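Local coordinates for protein jasmonate-induced oxygenase 2 (Arabidopsis thaliana, PDB 6LSV) that hydroxylates the plant hormone jasmonate at carbon 12, using iron, 2-oxoglutarate and dioxygen, and so takes part in controlling jasmonate-mediated defence signalling, at residues Ser20-Pro33 with Lys214-Pro226. Numbering follows the deposited sequence.
Sequences SLPDRYIKPASLRP and KCPRPELALGLSP. With AKG (2-oxoglutaric acid), chain C.
Leu21 drives its forked end into the bend of 214-226. With CG anti to the backbone N (chi1 -157°), the two methyls reach different parts of the bend: CD1 lies 3.6 Å from Cys215 SG and also touches Pro216 CG, the Leu21 and Pro216 side chains crossing at about a right angle, while CD2 lies 3.6 Å from Ala221 CB. A branched apolar side chain suits this place, since each methyl finds its own neighbours. Next to it, Ile26 and Leu220 run side by side, pointing the same way, and Ile26 CG2 meets Leu220 CB at 4.1 Å. Here the backbones are pinned by an almost straight hydrogen bond from Lys27 N to Leu220 O (3.0 Å). Leu220 CD2 also packs on Arg32, 3.7 Å from its CD. Arginine suits both neighbours: its flat face takes Leu220, and NE donates to Lys27 O (2.8 Å), close to the guanidinium plane. Lys27, bent at chi2 (-56°), passes apolar methylenes across Leu222 at about a right angle, CE 4.0 Å from Leu222 CB, before its amine forms a salt bridge with Asp134, which also accepts a hydrogen bond from Ser225 OG. A water further joins Tyr25 O to Leu222 N. The N-terminal loop thus packs against the segment leading into the iron site of a 2-oxoglutarate-dependent dioxygenase: Leu224 lines the 2-oxoglutarate and jasmonate pockets, shortly before the iron ligands His227 and Asp229.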
ATOM      1  N   SER A  20     -28.853  -8.161  -0.296  1.00 51.29           N
ATOM      2  CA  SER A  20     -28.014  -8.807   0.700  1.00 44.40           C
ATOM      3  C   SER A  20     -26.554  -8.647   0.300  1.00 37.81           C
ATOM      4  O   SER A  20     -26.227  -8.056  -0.735  1.00 44.68           O
ATOM      5  CB  SER A  20     -28.372 -10.291   0.841  1.00 38.18           C
ATOM      6  OG  SER A  20     -28.378 -10.919  -0.431  1.00 50.24           O
ATOM      7  N   LEU A  21     -25.670  -9.181   1.135  1.00 35.91           N
ATOM      8  CA  LEU A  21     -24.253  -9.276   0.823  1.00 36.45           C
ATOM      9  C   LEU A  21     -23.920 -10.732   0.546  1.00 34.90           C
ATOM     10  O   LEU A  21     -24.159 -11.584   1.416  1.00 36.65           O
ATOM     11  CB  LEU A  21     -23.406  -8.745   1.979  1.00 34.71           C
ATOM     12  CG  LEU A  21     -21.998  -8.268   1.625  1.00 36.16           C
ATOM     13  CD1 LEU A  21     -22.055  -7.133   0.618  1.00 28.15           C
ATOM     14  CD2 LEU A  21     -21.241  -7.849   2.876  1.00 33.07           C
ATOM     15  N   PRO A  22     -23.403 -11.069  -0.634  1.00 30.35           N
ATOM     16  CA  PRO A  22     -22.986 -12.453  -0.889  1.00 31.01           C
ATOM     17  C   PRO A  22     -22.019 -12.945   0.182  1.00 33.71           C
ATOM     18  O   PRO A  22     -21.202 -12.185   0.706  1.00 27.45           O
ATOM     19  CB  PRO A  22     -22.317 -12.369  -2.265  1.00 27.26           C
ATOM     20  CG  PRO A  22     -22.948 -11.179  -2.916  1.00 24.75           C
ATOM     21  CD  PRO A  22     -23.222 -10.201  -1.811  1.00 28.02           C
ATOM     22  N   ASP A  23     -22.130 -14.237   0.516  1.00 34.43           N
ATOM     23  CA  ASP A  23     -21.346 -14.801   1.612  1.00 36.37           C
ATOM     24  C   ASP A  23     -19.847 -14.728   1.351  1.00 34.38           C
ATOM     25  O   ASP A  23     -19.068 -14.675   2.312  1.00 38.09           O
ATOM     26  CB  ASP A  23     -21.773 -16.252   1.881  1.00 38.95           C
ATOM     27  CG  ASP A  23     -21.129 -16.836   3.144  1.00 56.04           C
ATOM     28  OD1 ASP A  23     -19.937 -17.216   3.107  1.00 50.96           O
ATOM     29  OD2 ASP A  23     -21.818 -16.899   4.186  1.00 50.24           O
ATOM     30  N   ARG A  24     -19.423 -14.702   0.083  1.00 28.20           N
ATOM     31  CA  ARG A  24     -18.002 -14.559  -0.218  1.00 28.44           C
ATOM     32  C   ARG A  24     -17.419 -13.273   0.356  1.00 28.01           C
ATOM     33  O   ARG A  24     -16.204 -13.198   0.571  1.00 28.86           O
ATOM     34  CB  ARG A  24     -17.764 -14.591  -1.732  1.00 30.33           C
ATOM     35  CG  ARG A  24     -18.194 -15.878  -2.436  1.00 32.16           C
ATOM     36  CD  ARG A  24     -17.380 -17.083  -1.994  1.00 28.72           C
ATOM     37  NE  ARG A  24     -15.942 -16.858  -2.108  1.00 35.08           N
ATOM     38  CZ  ARG A  24     -15.240 -17.028  -3.224  1.00 35.65           C
ATOM     39  NH1 ARG A  24     -15.841 -17.430  -4.336  1.00 38.86           N
ATOM     40  NH2 ARG A  24     -13.934 -16.798  -3.228  1.00 34.12           N
ATOM     41  N   TYR A  25     -18.255 -12.266   0.613  1.00 24.74           N
ATOM     42  CA  TYR A  25     -17.806 -10.968   1.099  1.00 25.02           C
ATOM     43  C   TYR A  25     -18.181 -10.726   2.556  1.00 29.40           C
ATOM     44  O   TYR A  25     -18.021  -9.603   3.047  1.00 30.35           O
ATOM     45  CB  TYR A  25     -18.368  -9.854   0.211  1.00 23.77           C
ATOM     46  CG  TYR A  25     -18.084 -10.070  -1.259  1.00 27.29           C
ATOM     47  CD1 TYR A  25     -16.922  -9.575  -1.840  1.00 23.00           C
ATOM     48  CD2 TYR A  25     -18.968 -10.784  -2.064  1.00 26.07           C
ATOM     49  CE1 TYR A  25     -16.651  -9.778  -3.178  1.00 27.36           C
ATOM     50  CE2 TYR A  25     -18.703 -10.993  -3.409  1.00 23.27           C
ATOM     51  CZ  TYR A  25     -17.543 -10.488  -3.959  1.00 27.70           C
ATOM     52  OH  TYR A  25     -17.271 -10.689  -5.290  1.00 22.13           O
ATOM     53  N   ILE A  26     -18.667 -11.745   3.258  1.00 24.61           N
ATOM     54  CA  ILE A  26     -18.973 -11.634   4.679  1.00 24.08           C
ATOM     55  C   ILE A  26     -17.772 -12.132   5.470  1.00 28.59           C
ATOM     56  O   ILE A  26     -17.343 -13.280   5.310  1.00 29.48           O
ATOM     57  CB  ILE A  26     -20.238 -12.424   5.047  1.00 27.77           C
ATOM     58  CG1 ILE A  26     -21.408 -12.018   4.150  1.00 35.55           C
ATOM     59  CG2 ILE A  26     -20.584 -12.219   6.514  1.00 21.88           C
ATOM     60  CD1 ILE A  26     -22.653 -12.846   4.365  1.00 28.75           C
ATOM     61  N   LYS A  27     -17.232 -11.278   6.315  1.00 30.87           N
ATOM     62  CA  LYS A  27     -16.100 -11.674   7.133  1.00 30.80           C
ATOM     63  C   LYS A  27     -16.581 -12.349   8.408  1.00 31.72           C
ATOM     64  O   LYS A  27     -17.727 -12.156   8.829  1.00 34.39           O
ATOM     65  CB  LYS A  27     -15.248 -10.454   7.469  1.00 27.16           C
ATOM     66  CG  LYS A  27     -14.850  -9.631   6.253  1.00 26.32           C
ATOM     67  CD  LYS A  27     -14.132 -10.478   5.210  1.00 30.09           C
ATOM     68  CE  LYS A  27     -13.354  -9.600   4.233  1.00 24.34           C
ATOM     69  NZ  LYS A  27     -12.669 -10.393   3.174  1.00 20.08           N
ATOM     70  N   PRO A  28     -15.739 -13.176   9.029  1.00 27.06           N
ATOM     71  CA  PRO A  28     -16.110 -13.770  10.317  1.00 24.04           C
ATOM     72  C   PRO A  28     -16.482 -12.693  11.325  1.00 34.41           C
ATOM     73  O   PRO A  28     -15.979 -11.568  11.276  1.00 35.00           O
ATOM     74  CB  PRO A  28     -14.843 -14.517  10.741  1.00 26.35           C
ATOM     75  CG  PRO A  28     -14.172 -14.859   9.465  1.00 25.44           C
ATOM     76  CD  PRO A  28     -14.471 -13.725   8.514  1.00 25.95           C
ATOM     77  N   ALA A  29     -17.381 -13.047  12.244  1.00 39.15           N
ATOM     78  CA  ALA A  29     -17.775 -12.099  13.282  1.00 36.13           C
ATOM     79  C   ALA A  29     -16.585 -11.637  14.110  1.00 33.59           C
ATOM     80  O   ALA A  29     -16.628 -10.558  14.708  1.00 35.53           O
ATOM     81  CB  ALA A  29     -18.836 -12.720  14.189  1.00 35.50           C
ATOM     82  N   SER A  30     -15.516 -12.431  14.160  1.00 39.48           N
ATOM     83  CA  SER A  30     -14.339 -12.039  14.924  1.00 37.10           C
ATOM     84  C   SER A  30     -13.642 -10.828  14.327  1.00 35.59           C
ATOM     85  O   SER A  30     -12.939 -10.109  15.046  1.00 33.63           O
ATOM     86  CB  SER A  30     -13.356 -13.192  14.977  1.00 35.39           C
ATOM     87  OG  SER A  30     -14.014 -14.368  15.385  1.00 46.64           O
ATOM     88  N   LEU A  31     -13.813 -10.589  13.033  1.00 34.57           N
ATOM     89  CA  LEU A  31     -13.001  -9.612  12.335  1.00 38.32           C
ATOM     90  C   LEU A  31     -13.825  -8.558  11.617  1.00 35.60           C
ATOM     91  O   LEU A  31     -13.250  -7.723  10.910  1.00 35.24           O
ATOM     92  CB  LEU A  31     -12.077 -10.330  11.345  1.00 32.48           C
ATOM     93  CG  LEU A  31     -11.257 -11.449  12.006  1.00 38.77           C
ATOM     94  CD1 LEU A  31     -10.933 -12.558  11.021  1.00 35.57           C
ATOM     95  CD2 LEU A  31      -9.984 -10.923  12.671  1.00 38.16           C
ATOM     96  N   ARG A  32     -15.146  -8.562  11.790  1.00 35.30           N
ATOM     97  CA  ARG A  32     -15.989  -7.512  11.246  1.00 29.58           C
ATOM     98  C   ARG A  32     -15.677  -6.182  11.929  1.00 36.54           C
ATOM     99  O   ARG A  32     -15.283  -6.149  13.100  1.00 34.03           O
ATOM    100  CB  ARG A  32     -17.462  -7.855  11.446  1.00 27.91           C
ATOM    101  CG  ARG A  32     -18.046  -8.768  10.390  1.00 36.20           C
ATOM    102  CD  ARG A  32     -19.372  -9.335  10.853  1.00 32.71           C
ATOM    103  NE  ARG A  32     -19.560 -10.710  10.402  1.00 35.04           N
ATOM    104  CZ  ARG A  32     -20.504 -11.521  10.862  1.00 36.00           C
ATOM    105  NH1 ARG A  32     -21.350 -11.095  11.789  1.00 35.55           N
ATOM    106  NH2 ARG A  32     -20.603 -12.757  10.392  1.00 31.29           N
ATOM    107  N   PRO A  33     -15.840  -5.063  11.218  1.00 34.57           N
ATOM    108  CA  PRO A  33     -15.701  -3.749  11.847  1.00 32.38           C
ATOM    109  C   PRO A  33     -16.933  -3.390  12.674  1.00 35.29           C
ATOM    110  O   PRO A  33     -17.009  -3.774  13.842  1.00 32.38           O
ATOM    111  CB  PRO A  33     -15.542  -2.802  10.657  1.00 31.10           C
ATOM    112  CG  PRO A  33     -16.201  -3.508   9.522  1.00 36.22           C
ATOM    113  CD  PRO A  33     -16.044  -4.976   9.762  1.00 28.45           C
ATOM    114  N   LYS A 214     -19.949   1.393  -3.084  1.00 32.69           N
ATOM    115  CA  LYS A 214     -20.840   1.327  -1.936  1.00 33.03           C
ATOM    116  C   LYS A 214     -21.196  -0.131  -1.648  1.00 34.59           C
ATOM    117  O   LYS A 214     -21.237  -0.976  -2.549  1.00 35.71           O
ATOM    118  CB  LYS A 214     -22.099   2.173  -2.166  1.00 39.33           C
ATOM    119  CG  LYS A 214     -21.846   3.648  -2.533  1.00 44.41           C
ATOM    120  CD  LYS A 214     -23.039   4.261  -3.213  1.00 31.11           C
ATOM    121  CE  LYS A 214     -23.593   3.420  -4.342  1.00 61.79           C
ATOM    122  NZ  LYS A 214     -22.693   2.647  -5.244  1.00 57.91           N
ATOM    123  N   CYS A 215     -21.415  -0.431  -0.370  1.00 32.20           N
ATOM    124  CA  CYS A 215     -21.624  -1.792   0.077  1.00 35.16           C
ATOM    125  C   CYS A 215     -22.966  -1.894   0.786  1.00 39.29           C
ATOM    126  O   CYS A 215     -23.251  -1.087   1.680  1.00 36.54           O
ATOM    127  CB  CYS A 215     -20.496  -2.237   1.020  1.00 31.28           C
ATOM    128  SG  CYS A 215     -20.654  -3.931   1.593  1.00 35.32           S
ATOM    129  N   PRO A 216     -23.813  -2.860   0.422  1.00 38.82           N
ATOM    130  CA  PRO A 216     -25.157  -2.912   1.018  1.00 33.25           C
ATOM    131  C   PRO A 216     -25.155  -3.206   2.508  1.00 41.15           C
ATOM    132  O   PRO A 216     -26.069  -2.756   3.208  1.00 46.46           O
ATOM    133  CB  PRO A 216     -25.849  -4.024   0.220  1.00 35.35           C
ATOM    134  CG  PRO A 216     -24.734  -4.843  -0.344  1.00 32.68           C
ATOM    135  CD  PRO A 216     -23.607  -3.900  -0.598  1.00 35.28           C
ATOM    136  N   ARG A 217     -24.169  -3.946   3.017  1.00 36.71           N
ATOM    137  CA  ARG A 217     -24.061  -4.249   4.448  1.00 34.19           C
ATOM    138  C   ARG A 217     -22.606  -4.109   4.875  1.00 39.27           C
ATOM    139  O   ARG A 217     -21.912  -5.102   5.121  1.00 38.11           O
ATOM    140  CB  ARG A 217     -24.595  -5.651   4.755  1.00 38.80           C
ATOM    141  CG  ARG A 217     -26.028  -5.905   4.293  1.00 41.74           C
ATOM    142  CD  ARG A 217     -27.042  -5.512   5.356  1.00 40.93           C
ATOM    143  NE  ARG A 217     -26.581  -5.862   6.695  1.00 46.25           N
ATOM    144  CZ  ARG A 217     -26.959  -6.953   7.354  1.00 45.89           C
ATOM    145  NH1 ARG A 217     -27.809  -7.806   6.798  1.00 50.78           N
ATOM    146  NH2 ARG A 217     -26.485  -7.193   8.568  1.00 41.71           N
ATOM    147  N   PRO A 218     -22.113  -2.871   4.997  1.00 38.18           N
ATOM    148  CA  PRO A 218     -20.676  -2.676   5.244  1.00 30.57           C
ATOM    149  C   PRO A 218     -20.219  -3.120   6.618  1.00 31.05           C
ATOM    150  O   PRO A 218     -19.012  -3.309   6.813  1.00 34.72           O
ATOM    151  CB  PRO A 218     -20.493  -1.166   5.063  1.00 24.91           C
ATOM    152  CG  PRO A 218     -21.819  -0.603   5.430  1.00 28.45           C
ATOM    153  CD  PRO A 218     -22.834  -1.589   4.924  1.00 33.15           C
ATOM    154  N   GLU A 219     -21.127  -3.290   7.579  1.00 31.33           N
ATOM    155  CA  GLU A 219     -20.719  -3.799   8.882  1.00 33.05           C
ATOM    156  C   GLU A 219     -20.345  -5.277   8.844  1.00 38.47           C
ATOM    157  O   GLU A 219     -19.846  -5.799   9.848  1.00 39.96           O
ATOM    158  CB  GLU A 219     -21.825  -3.558   9.914  1.00 28.95           C
ATOM    159  CG  GLU A 219     -22.868  -4.660  10.004  1.00 30.69           C
ATOM    160  CD  GLU A 219     -23.951  -4.534   8.949  1.00 43.70           C
ATOM    161  OE1 GLU A 219     -23.858  -3.628   8.090  1.00 37.95           O
ATOM    162  OE2 GLU A 219     -24.900  -5.346   8.982  1.00 46.05           O
ATOM    163  N   LEU A 220     -20.572  -5.962   7.721  1.00 33.69           N
ATOM    164  CA  LEU A 220     -20.126  -7.337   7.538  1.00 32.35           C
ATOM    165  C   LEU A 220     -18.916  -7.448   6.626  1.00 31.83           C
ATOM    166  O   LEU A 220     -18.302  -8.520   6.562  1.00 29.95           O
ATOM    167  CB  LEU A 220     -21.250  -8.200   6.950  1.00 33.72           C
ATOM    168  CG  LEU A 220     -22.628  -8.218   7.609  1.00 39.82           C
ATOM    169  CD1 LEU A 220     -23.572  -9.104   6.803  1.00 27.84           C
ATOM    170  CD2 LEU A 220     -22.534  -8.697   9.043  1.00 28.78           C
ATOM    171  N   ALA A 221     -18.566  -6.383   5.917  1.00 28.49           N
ATOM    172  CA  ALA A 221     -17.593  -6.443   4.844  1.00 27.52           C
ATOM    173  C   ALA A 221     -16.369  -5.609   5.193  1.00 26.74           C
ATOM    174  O   ALA A 221     -16.371  -4.809   6.132  1.00 25.16           O
ATOM    175  CB  ALA A 221     -18.208  -5.957   3.524  1.00 22.35           C
ATOM    176  N   LEU A 222     -15.311  -5.817   4.416  1.00 20.81           N
ATOM    177  CA  LEU A 222     -14.099  -5.021   4.501  1.00 21.20           C
ATOM    178  C   LEU A 222     -13.680  -4.659   3.087  1.00 26.26           C
ATOM    179  O   LEU A 222     -13.659  -5.524   2.205  1.00 25.24           O
ATOM    180  CB  LEU A 222     -12.973  -5.779   5.211  1.00 20.26           C
ATOM    181  CG  LEU A 222     -12.987  -5.774   6.741  1.00 20.79           C
ATOM    182  CD1 LEU A 222     -11.928  -6.717   7.283  1.00 20.45           C
ATOM    183  CD2 LEU A 222     -12.778  -4.373   7.279  1.00 25.97           C
ATOM    184  N   GLY A 223     -13.377  -3.379   2.864  1.00 23.37           N
ATOM    185  CA  GLY A 223     -12.829  -2.987   1.579  1.00 23.64           C
ATOM    186  C   GLY A 223     -11.495  -3.646   1.310  1.00 24.14           C
ATOM    187  O   GLY A 223     -11.188  -3.999   0.168  1.00 25.90           O
ATOM    188  N   LEU A 224     -10.698  -3.845   2.358  1.00 18.56           N
ATOM    189  CA  LEU A 224      -9.408  -4.519   2.253  1.00 25.23           C
ATOM    190  C   LEU A 224      -9.074  -5.114   3.613  1.00 23.49           C
ATOM    191  O   LEU A 224      -9.040  -4.390   4.614  1.00 25.00           O
ATOM    192  CB  LEU A 224      -8.328  -3.540   1.799  1.00 28.58           C
ATOM    193  CG  LEU A 224      -7.017  -4.125   1.279  1.00 29.50           C
ATOM    194  CD1 LEU A 224      -7.279  -5.227   0.262  1.00 25.43           C
ATOM    195  CD2 LEU A 224      -6.171  -3.012   0.679  1.00 30.05           C
ATOM    196  N   SER A 225      -8.833  -6.422   3.651  1.00 20.07           N
ATOM    197  CA  SER A 225      -8.591  -7.127   4.902  1.00 23.96           C
ATOM    198  C   SER A 225      -7.233  -6.746   5.499  1.00 22.60           C
ATOM    199  O   SER A 225      -6.374  -6.197   4.804  1.00 23.05           O
ATOM    200  CB  SER A 225      -8.674  -8.636   4.672  1.00 18.01           C
ATOM    201  OG  SER A 225     -10.000  -9.028   4.370  1.00 20.12           O
ATOM    202  N   PRO A 226      -7.022  -7.022   6.793  1.00 24.54           N
ATOM    203  CA  PRO A 226      -5.772  -6.602   7.442  1.00 25.58           C
ATOM    204  C   PRO A 226      -4.535  -7.121   6.725  1.00 24.57           C
ATOM    205  O   PRO A 226      -4.516  -8.234   6.194  1.00 23.07           O
ATOM    206  CB  PRO A 226      -5.884  -7.206   8.847  1.00 21.42           C
ATOM    207  CG  PRO A 226      -7.336  -7.290   9.094  1.00 19.09           C
ATOM    208  CD  PRO A 226      -7.955  -7.625   7.765  1.00 20.20           C
TER
HETATM  209  C1  AKG C 401      -3.375  -0.138   0.349  1.00 34.61           C
HETATM  210  O1  AKG C 401      -2.168   0.004   0.664  1.00 27.05           O
HETATM  211  O2  AKG C 401      -3.667  -0.755  -0.713  1.00 45.55           O
HETATM  212  C2  AKG C 401      -4.466   0.418   1.271  1.00 40.34           C
HETATM  213  O5  AKG C 401      -4.549  -0.007   2.375  1.00 41.48           O
HETATM  214  C3  AKG C 401      -5.450   1.503   0.812  1.00 29.82           C
HETATM  215  C4  AKG C 401      -5.740   2.448   1.983  1.00 37.32           C
HETATM  216  C5  AKG C 401      -7.012   3.259   1.733  1.00 30.38           C
HETATM  217  O3  AKG C 401      -7.154   4.407   2.231  1.00 16.58           O
HETATM  218  O4  AKG C 401      -7.927   2.770   1.026  1.00 36.40           O
HETATM  219  O   HOH W   1     -15.650  -8.075   2.250  1.00 28.07           O